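Local coordinates for short chain dehydrogenase (Salmonella typhi, PDB 3G1T), which is probably an NAD(P)-dependent oxidoreductase of the short-chain dehydrogenase family, built on a Rossmann fold, whose substrate is not established, at residues A[89-100]-A[140-151]; A[28-36]-A[54-62]. One frame throughout, in Å; residues are numbered along the deposited sequence.

Contact 1. Residues A[89-100]-A[140-151]; sequences AAHYPRLDGVLH and LLLKSDAGSLVF
Gly97 to Leu99 pair in parallel with Ser148 to Val150, the two strand axes 4.7 Å apart, and backbone bonds such as Val150 N to Val98 O (2.8 Å) and His100 N to Val150 O zip them together. These are adjacent central strands of the Rossmann sheet, joined through helix 116-142 in a right-handed beta-alpha-beta crossover. Ahead of the strands, Leu140 O, near the C-terminal end of that helix, accepts from Leu95 N and Lys143 N, which reach it from opposite faces of its carbonyl plane. Leucine and valine suit the buried side under this helix: Val98 CG2 meets Leu141 CD1 at 3.9 Å, the two side chains crossing at about a right angle, while Val98 CB lies beside Leu149 CD1. On the other side of the sheet Leu99 CD1 rests against Val150 CG1 at 3.5 Å. The His100 and Phe151 rings run near parallel, their planes 18° apart, but slid so far that they barely overlap; His100 NE2 is bound to Thr134 of the helix. Asp96 gathers several polar partners just before its strand. Its OD2 takes Arg94 NE on the syn lone pair in a 2.7 Å salt bridge and also Ile16 N, and a water links OD1 to Asp145 OD1, itself paired with Arg15, which should ease the closeness of the two acids. Ser144, with OG anti to its own nitrogen (chi1 -180°), accepts from Ala146 N in an ST turn and donates OG to the anti lone pair of Asp96 OD1 at 2.7 Å.

Contact 2. Residues A[28-36]-A[54-62]; sequences REAALTYAR and VAQHIADEQ
Leu32, whose CG stands beside the backbone N and opposite the carbonyl carbon (chi1 -73°), sends CD2 over the His57 ring, which swings in with its CG anti to the nitrogen (chi1 -177°). The result is a CH-pi contact: CD2 lies 3.8 Å from the ring centroid and nearly on the ring normal. Two helices of the Rossmann fold, 25-36 and 48-62, run side by side here in the same sense, their local axes 10.1 Å apart and crossing at -20°. Small residues suit the inner line of this interface. Ala35 CB takes Ile58 CG2 at 3.7 Å, and the other isoleucine branch reaches Leu32 CD2 through CG1, so the two branches of one side chain meet two residues of the facing helix. Farther from the sheet, toward solvent, the chemistry becomes polar. Arg36 grips Glu61 side-on, NE to OE1 at 2.7 Å and NH2 to OE2 at 2.8 Å; guanidinium and carboxylate are nearly coplanar, and Leu32 CB lies over one guanidinium face. Two bonds fix the rotation of both groups, which long, flexible chains would otherwise leave loose. A water sits within reach of both Leu32 O and Glu61 OE1, though it has more acceptors around it than protons to give. At the other end, the extended Arg28 lays its CG methylene against Val54 CG2 at 3.9 Å, while one face of its guanidinium meets Leu32 CD1. Both helices pack on strand 40-45, through Ala31 on Val41 and Leu43 and through Ala55 on Leu43; Ala30 and Tyr34 reach strand 97-99, and helix 224-231 borders helix 25-36 along Thr33.

In the fold
Contact 1 is largely buried and centred on two neighbouring strands of the parallel sheet and the helix end and loops that lead into them, whereas contact 2 is a partly buried seam between two helices that lie over that sheet. They hold different elements of one Rossmann fold, and their centres are about 18 Å apart, yet they touch where Leu99 CD2 packs on Ala30 CB at 3.6 Å. Backbone hydrogen bonds carry the first, with mainly apolar side chains on both faces and its charged groups gathered at the N-terminal end of the strands. The second relies on side chains alone for its direct polar links: an apolar inner line near the sheet and an arginine-glutamate pair on the solvent side.

Contact 1. Residues A[89-100]-A[140-151]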
# COMPACT_ATOMS: atom_id res chain seq x y z
N ALA A 89 18.56 -12.80 18.79
CA ALA A 89 18.47 -12.60 20.25
C ALA A 89 19.46 -13.51 21.03
O ALA A 89 19.87 -13.19 22.16
CB ALA A 89 17.05 -12.80 20.75
N ALA A 90 19.85 -14.60 20.40
CA ALA A 90 20.75 -15.59 21.06
C ALA A 90 22.20 -15.15 20.99
O ALA A 90 23.04 -15.58 21.80
CB ALA A 90 20.56 -16.97 20.45
N HIS A 91 22.52 -14.31 20.00
CA HIS A 91 23.89 -13.81 19.83
C HIS A 91 24.10 -12.36 20.26
O HIS A 91 25.25 -11.95 20.50
CB HIS A 91 24.34 -14.00 18.37
CG HIS A 91 24.66 -15.43 18.01
ND1 HIS A 91 25.49 -16.22 18.78
CD2 HIS A 91 24.29 -16.19 16.96
CE1 HIS A 91 25.62 -17.41 18.21
NE2 HIS A 91 24.90 -17.42 17.10
N TYR A 92 23.01 -11.58 20.37
CA TYR A 92 23.09 -10.12 20.63
C TYR A 92 22.05 -9.62 21.60
O TYR A 92 20.92 -10.14 21.58
CB TYR A 92 22.86 -9.33 19.33
CG TYR A 92 23.89 -9.65 18.27
CD1 TYR A 92 25.20 -9.16 18.37
CD2 TYR A 92 23.57 -10.46 17.22
CE1 TYR A 92 26.16 -9.46 17.39
CE2 TYR A 92 24.50 -10.79 16.23
CZ TYR A 92 25.79 -10.26 16.32
OH TYR A 92 26.71 -10.61 15.33
N PRO A 93 22.38 -8.57 22.38
CA PRO A 93 21.40 -8.09 23.37
C PRO A 93 20.36 -7.09 22.85
O PRO A 93 19.46 -6.67 23.57
CB PRO A 93 22.29 -7.38 24.40
CG PRO A 93 23.48 -6.78 23.53
CD PRO A 93 23.73 -8.02 22.64
N ARG A 94 20.50 -6.68 21.60
CA ARG A 94 19.71 -5.58 21.09
C ARG A 94 19.92 -5.53 19.54
O ARG A 94 20.83 -6.15 18.97
CB ARG A 94 20.18 -4.24 21.67
CG ARG A 94 21.61 -3.82 21.20
CD ARG A 94 22.07 -2.51 21.88
NE ARG A 94 23.45 -2.30 21.40
CZ ARG A 94 24.54 -2.75 22.01
NH1 ARG A 94 24.48 -3.47 23.16
NH2 ARG A 94 25.72 -2.57 21.43
N LEU A 95 18.99 -4.86 18.88
CA LEU A 95 19.31 -4.30 17.58
C LEU A 95 19.31 -2.78 17.74
O LEU A 95 18.25 -2.16 18.11
CB LEU A 95 18.30 -4.65 16.51
CG LEU A 95 18.36 -6.13 16.04
CD1 LEU A 95 17.17 -6.55 15.18
CD2 LEU A 95 19.68 -6.27 15.16
N ASP A 96 20.37 -2.16 17.29
CA ASP A 96 20.38 -0.71 17.14
C ASP A 96 19.79 -0.16 15.84
O ASP A 96 19.45 1.01 15.79
CB ASP A 96 21.84 -0.21 17.34
CG ASP A 96 22.31 -0.46 18.78
OD1 ASP A 96 21.69 -0.00 19.76
OD2 ASP A 96 23.25 -1.26 18.95
N GLY A 97 19.69 -1.02 14.81
CA GLY A 97 19.14 -0.51 13.54
C GLY A 97 18.69 -1.70 12.75
O GLY A 97 19.20 -2.82 12.90
N VAL A 98 17.74 -1.39 11.88
CA VAL A 98 17.20 -2.31 10.81
C VAL A 98 17.01 -1.48 9.59
O VAL A 98 16.27 -0.46 9.60
CB VAL A 98 15.87 -2.94 11.26
CG1 VAL A 98 15.28 -3.75 10.11
CG2 VAL A 98 16.13 -3.91 12.44
N LEU A 99 17.74 -1.85 8.51
CA LEU A 99 17.60 -1.15 7.24
C LEU A 99 17.00 -2.18 6.30
O LEU A 99 17.60 -3.23 6.00
CB LEU A 99 19.00 -0.74 6.77
CG LEU A 99 19.04 -0.17 5.35
CD1 LEU A 99 18.15 1.03 5.15
CD2 LEU A 99 20.48 0.08 4.95
N HIS A 100 15.81 -1.84 5.81
CA HIS A 100 15.13 -2.74 4.84
C HIS A 100 15.47 -2.21 3.49
O HIS A 100 14.91 -1.19 3.09
CB HIS A 100 13.60 -2.62 5.05
CG HIS A 100 13.07 -3.27 6.30
ND1 HIS A 100 13.05 -4.63 6.48
CD2 HIS A 100 12.44 -2.75 7.38
CE1 HIS A 100 12.50 -4.91 7.65
NE2 HIS A 100 12.12 -3.78 8.21
N LEU A 140 13.75 -6.41 19.96
CA LEU A 140 15.18 -6.20 19.96
C LEU A 140 15.51 -4.77 19.66
O LEU A 140 16.43 -4.23 20.27
CB LEU A 140 15.85 -7.06 18.88
CG LEU A 140 16.18 -8.49 19.35
CD1 LEU A 140 16.37 -9.46 18.17
CD2 LEU A 140 17.46 -8.57 20.24
N LEU A 141 14.69 -4.13 18.84
CA LEU A 141 14.90 -2.74 18.54
C LEU A 141 14.66 -1.85 19.73
O LEU A 141 15.36 -0.84 19.91
CB LEU A 141 14.05 -2.28 17.36
CG LEU A 141 14.57 -2.56 15.97
CD1 LEU A 141 13.46 -2.51 14.86
CD2 LEU A 141 15.74 -1.56 15.65
N LEU A 142 13.66 -2.25 20.56
CA LEU A 142 13.37 -1.47 21.78
C LEU A 142 14.42 -1.58 22.89
O LEU A 142 14.45 -0.78 23.84
CB LEU A 142 11.99 -1.80 22.28
CG LEU A 142 10.84 -1.19 21.46
CD1 LEU A 142 9.60 -2.02 21.92
CD2 LEU A 142 10.66 0.30 21.62
N LYS A 143 15.28 -2.59 22.80
CA LYS A 143 16.43 -2.70 23.70
C LYS A 143 17.55 -1.68 23.40
O LYS A 143 18.47 -1.49 24.24
CB LYS A 143 17.00 -4.13 23.68
CG LYS A 143 16.09 -5.32 24.12
CD LYS A 143 15.52 -5.15 25.54
CE LYS A 143 16.22 -5.99 26.56
NZ LYS A 143 15.56 -5.77 27.93
N SER A 144 17.54 -1.05 22.20
CA SER A 144 18.53 -0.00 21.88
C SER A 144 18.33 1.30 22.71
O SER A 144 17.18 1.67 23.04
CB SER A 144 18.48 0.38 20.38
OG SER A 144 19.43 1.40 20.03
N ASP A 145 19.41 2.05 22.98
CA ASP A 145 19.26 3.39 23.64
C ASP A 145 18.68 4.41 22.63
O ASP A 145 18.18 5.47 22.97
CB ASP A 145 20.65 3.92 24.13
CG ASP A 145 21.61 4.28 22.97
OD1 ASP A 145 21.81 3.41 22.06
OD2 ASP A 145 22.13 5.46 22.88
N ALA A 146 18.76 4.09 21.34
CA ALA A 146 18.22 4.97 20.32
C ALA A 146 18.09 4.16 19.00
O ALA A 146 18.87 4.33 18.05
CB ALA A 146 19.12 6.20 20.16
N GLY A 147 17.09 3.31 18.94
CA GLY A 147 16.94 2.34 17.80
C GLY A 147 16.50 3.11 16.56
O GLY A 147 15.82 4.15 16.62
N SER A 148 16.88 2.59 15.38
CA SER A 148 16.51 3.32 14.10
C SER A 148 16.07 2.25 13.06
O SER A 148 16.82 1.32 12.77
CB SER A 148 17.69 4.12 13.54
OG SER A 148 17.34 4.77 12.30
N LEU A 149 14.83 2.36 12.60
CA LEU A 149 14.21 1.39 11.64
C LEU A 149 13.99 2.24 10.34
O LEU A 149 13.43 3.36 10.36
CB LEU A 149 12.86 0.94 12.23
CG LEU A 149 11.90 0.14 11.30
CD1 LEU A 149 12.59 -1.17 10.94
CD2 LEU A 149 10.66 -0.16 12.08
N VAL A 150 14.52 1.73 9.24
CA VAL A 150 14.52 2.49 8.02
C VAL A 150 13.89 1.61 6.95
O VAL A 150 14.28 0.43 6.81
CB VAL A 150 15.98 2.87 7.59
CG1 VAL A 150 15.91 3.56 6.15
CG2 VAL A 150 16.56 3.88 8.69
N PHE A 151 12.93 2.17 6.22
CA PHE A 151 12.35 1.50 5.03
C PHE A 151 12.85 2.14 3.76
O PHE A 151 13.24 3.29 3.74
CB PHE A 151 10.81 1.55 5.06
CG PHE A 151 10.18 0.81 6.23
CD1 PHE A 151 9.91 -0.56 6.18
CD2 PHE A 151 9.90 1.53 7.43
CE1 PHE A 151 9.29 -1.28 7.27
CE2 PHE A 151 9.30 0.82 8.53
CZ PHE A 151 9.00 -0.52 8.48
O HOH W 1 22.36 0.72 22.24

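Contact 2. Residues A[28-36]-A[54-62]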
# COMPACT_ATOMS: atom_id res chain seq x y z
N ARG A 28 24.26 -4.23 -0.05
CA ARG A 28 25.68 -4.55 0.14
C ARG A 28 26.55 -3.32 0.51
O ARG A 28 27.40 -3.42 1.45
CB ARG A 28 26.20 -5.19 -1.16
CG ARG A 28 27.68 -5.31 -1.21
CD ARG A 28 28.10 -5.89 -2.60
NE ARG A 28 29.54 -6.08 -2.59
CZ ARG A 28 30.41 -5.11 -2.87
NH1 ARG A 28 29.96 -3.90 -3.19
NH2 ARG A 28 31.74 -5.36 -2.84
N GLU A 29 26.35 -2.19 -0.21
CA GLU A 29 27.03 -0.92 0.10
C GLU A 29 26.80 -0.46 1.52
O GLU A 29 27.71 -0.07 2.22
CB GLU A 29 26.62 0.22 -0.85
CG GLU A 29 27.64 1.36 -0.90
CD GLU A 29 28.99 0.93 -1.53
OE1 GLU A 29 28.99 0.00 -2.36
OE2 GLU A 29 30.02 1.53 -1.23
N ALA A 30 25.54 -0.50 1.97
CA ALA A 30 25.26 -0.04 3.33
C ALA A 30 25.91 -0.99 4.36
O ALA A 30 26.47 -0.54 5.36
CB ALA A 30 23.76 0.11 3.51
N ALA A 31 25.87 -2.29 4.10
CA ALA A 31 26.54 -3.25 5.04
C ALA A 31 28.07 -2.95 5.18
O ALA A 31 28.64 -2.82 6.28
CB ALA A 31 26.26 -4.66 4.64
N LEU A 32 28.76 -2.84 4.04
CA LEU A 32 30.16 -2.40 4.03
C LEU A 32 30.42 -1.09 4.73
O LEU A 32 31.37 -1.01 5.54
CB LEU A 32 30.62 -2.21 2.58
CG LEU A 32 30.84 -3.55 1.87
CD1 LEU A 32 31.13 -3.14 0.39
CD2 LEU A 32 32.00 -4.38 2.41
N THR A 33 29.63 -0.05 4.39
CA THR A 33 29.78 1.30 4.92
C THR A 33 29.48 1.30 6.43
O THR A 33 30.23 1.87 7.24
CB THR A 33 28.80 2.32 4.26
OG1 THR A 33 28.91 2.29 2.84
CG2 THR A 33 29.15 3.71 4.67
N TYR A 34 28.39 0.68 6.82
CA TYR A 34 28.11 0.58 8.31
C TYR A 34 29.24 -0.11 9.09
O TYR A 34 29.64 0.41 10.14
CB TYR A 34 26.76 -0.07 8.58
CG TYR A 34 25.55 0.68 8.10
CD1 TYR A 34 25.60 2.06 7.86
CD2 TYR A 34 24.35 -0.00 7.92
CE1 TYR A 34 24.44 2.76 7.42
CE2 TYR A 34 23.19 0.65 7.50
CZ TYR A 34 23.22 2.01 7.28
OH TYR A 34 22.03 2.63 6.94
N ALA A 35 29.77 -1.22 8.57
CA ALA A 35 30.95 -1.90 9.17
C ALA A 35 32.17 -0.95 9.23
O ALA A 35 32.88 -0.87 10.25
CB ALA A 35 31.23 -3.19 8.45
N ARG A 36 32.41 -0.19 8.15
CA ARG A 36 33.51 0.78 8.14
C ARG A 36 33.40 1.93 9.15
O ARG A 36 34.45 2.46 9.61
CB ARG A 36 33.71 1.31 6.73
CG ARG A 36 34.30 0.28 5.75
CD ARG A 36 34.07 0.70 4.27
NE ARG A 36 34.56 -0.35 3.35
CZ ARG A 36 34.14 -0.52 2.08
NH1 ARG A 36 33.20 0.26 1.59
NH2 ARG A 36 34.64 -1.51 1.33
N VAL A 54 29.83 -11.20 0.87
CA VAL A 54 29.81 -9.85 1.42
C VAL A 54 30.38 -9.90 2.84
O VAL A 54 31.21 -9.03 3.29
CB VAL A 54 28.37 -9.24 1.39
CG1 VAL A 54 28.36 -7.94 2.07
CG2 VAL A 54 27.87 -9.04 -0.06
N ALA A 55 29.95 -10.90 3.58
CA ALA A 55 30.44 -11.02 4.96
C ALA A 55 31.97 -11.19 4.99
O ALA A 55 32.61 -10.71 5.90
CB ALA A 55 29.76 -12.15 5.70
N GLN A 56 32.52 -11.95 4.02
CA GLN A 56 33.97 -12.19 3.92
C GLN A 56 34.73 -10.91 3.58
O GLN A 56 35.81 -10.66 4.09
CB GLN A 56 34.28 -13.29 2.89
CG GLN A 56 33.60 -14.64 3.21
CD GLN A 56 34.55 -15.80 3.57
OE1 GLN A 56 34.18 -16.98 3.43
NE2 GLN A 56 35.76 -15.47 4.07
N HIS A 57 34.12 -10.07 2.76
CA HIS A 57 34.69 -8.78 2.39
C HIS A 57 34.78 -7.94 3.66
O HIS A 57 35.82 -7.37 3.94
CB HIS A 57 33.84 -8.16 1.25
CG HIS A 57 34.35 -6.84 0.69
ND1 HIS A 57 33.87 -6.31 -0.49
CD2 HIS A 57 35.30 -5.98 1.12
CE1 HIS A 57 34.47 -5.16 -0.74
NE2 HIS A 57 35.35 -4.94 0.21
N ILE A 58 33.73 -7.90 4.48
CA ILE A 58 33.74 -7.10 5.72
C ILE A 58 34.80 -7.71 6.66
O ILE A 58 35.57 -6.95 7.27
CB ILE A 58 32.31 -7.05 6.38
CG1 ILE A 58 31.35 -6.15 5.58
CG2 ILE A 58 32.33 -6.63 7.91
CD1 ILE A 58 29.82 -6.39 5.91
N ALA A 59 34.83 -9.04 6.76
CA ALA A 59 35.83 -9.75 7.62
C ALA A 59 37.24 -9.42 7.19
O ALA A 59 38.09 -9.11 8.04
CB ALA A 59 35.64 -11.23 7.62
N ASP A 60 37.46 -9.42 5.88
CA ASP A 60 38.79 -8.99 5.33
C ASP A 60 39.18 -7.57 5.70
O ASP A 60 40.38 -7.24 5.76
CB ASP A 60 38.83 -9.11 3.82
CG ASP A 60 38.79 -10.54 3.34
OD1 ASP A 60 39.00 -11.43 4.18
OD2 ASP A 60 38.52 -10.74 2.13
N GLU A 61 38.20 -6.71 5.92
CA GLU A 61 38.49 -5.34 6.32
C GLU A 61 38.42 -5.09 7.86
O GLU A 61 39.19 -4.29 8.37
CB GLU A 61 37.54 -4.37 5.63
CG GLU A 61 37.85 -4.00 4.22
CD GLU A 61 36.70 -3.19 3.60
OE1 GLU A 61 36.00 -2.43 4.37
OE2 GLU A 61 36.47 -3.33 2.39
N GLN A 62 37.48 -5.71 8.58
CA GLN A 62 37.24 -5.43 10.03
C GLN A 62 37.82 -6.47 10.97
O GLN A 62 37.97 -6.21 12.19
CB GLN A 62 35.73 -5.30 10.33
CG GLN A 62 34.95 -4.26 9.46
CD GLN A 62 35.58 -2.87 9.35
OE1 GLN A 62 35.45 -2.21 8.32
NE2 GLN A 62 36.25 -2.42 10.40
O HOH W 2 33.62 -3.14 5.70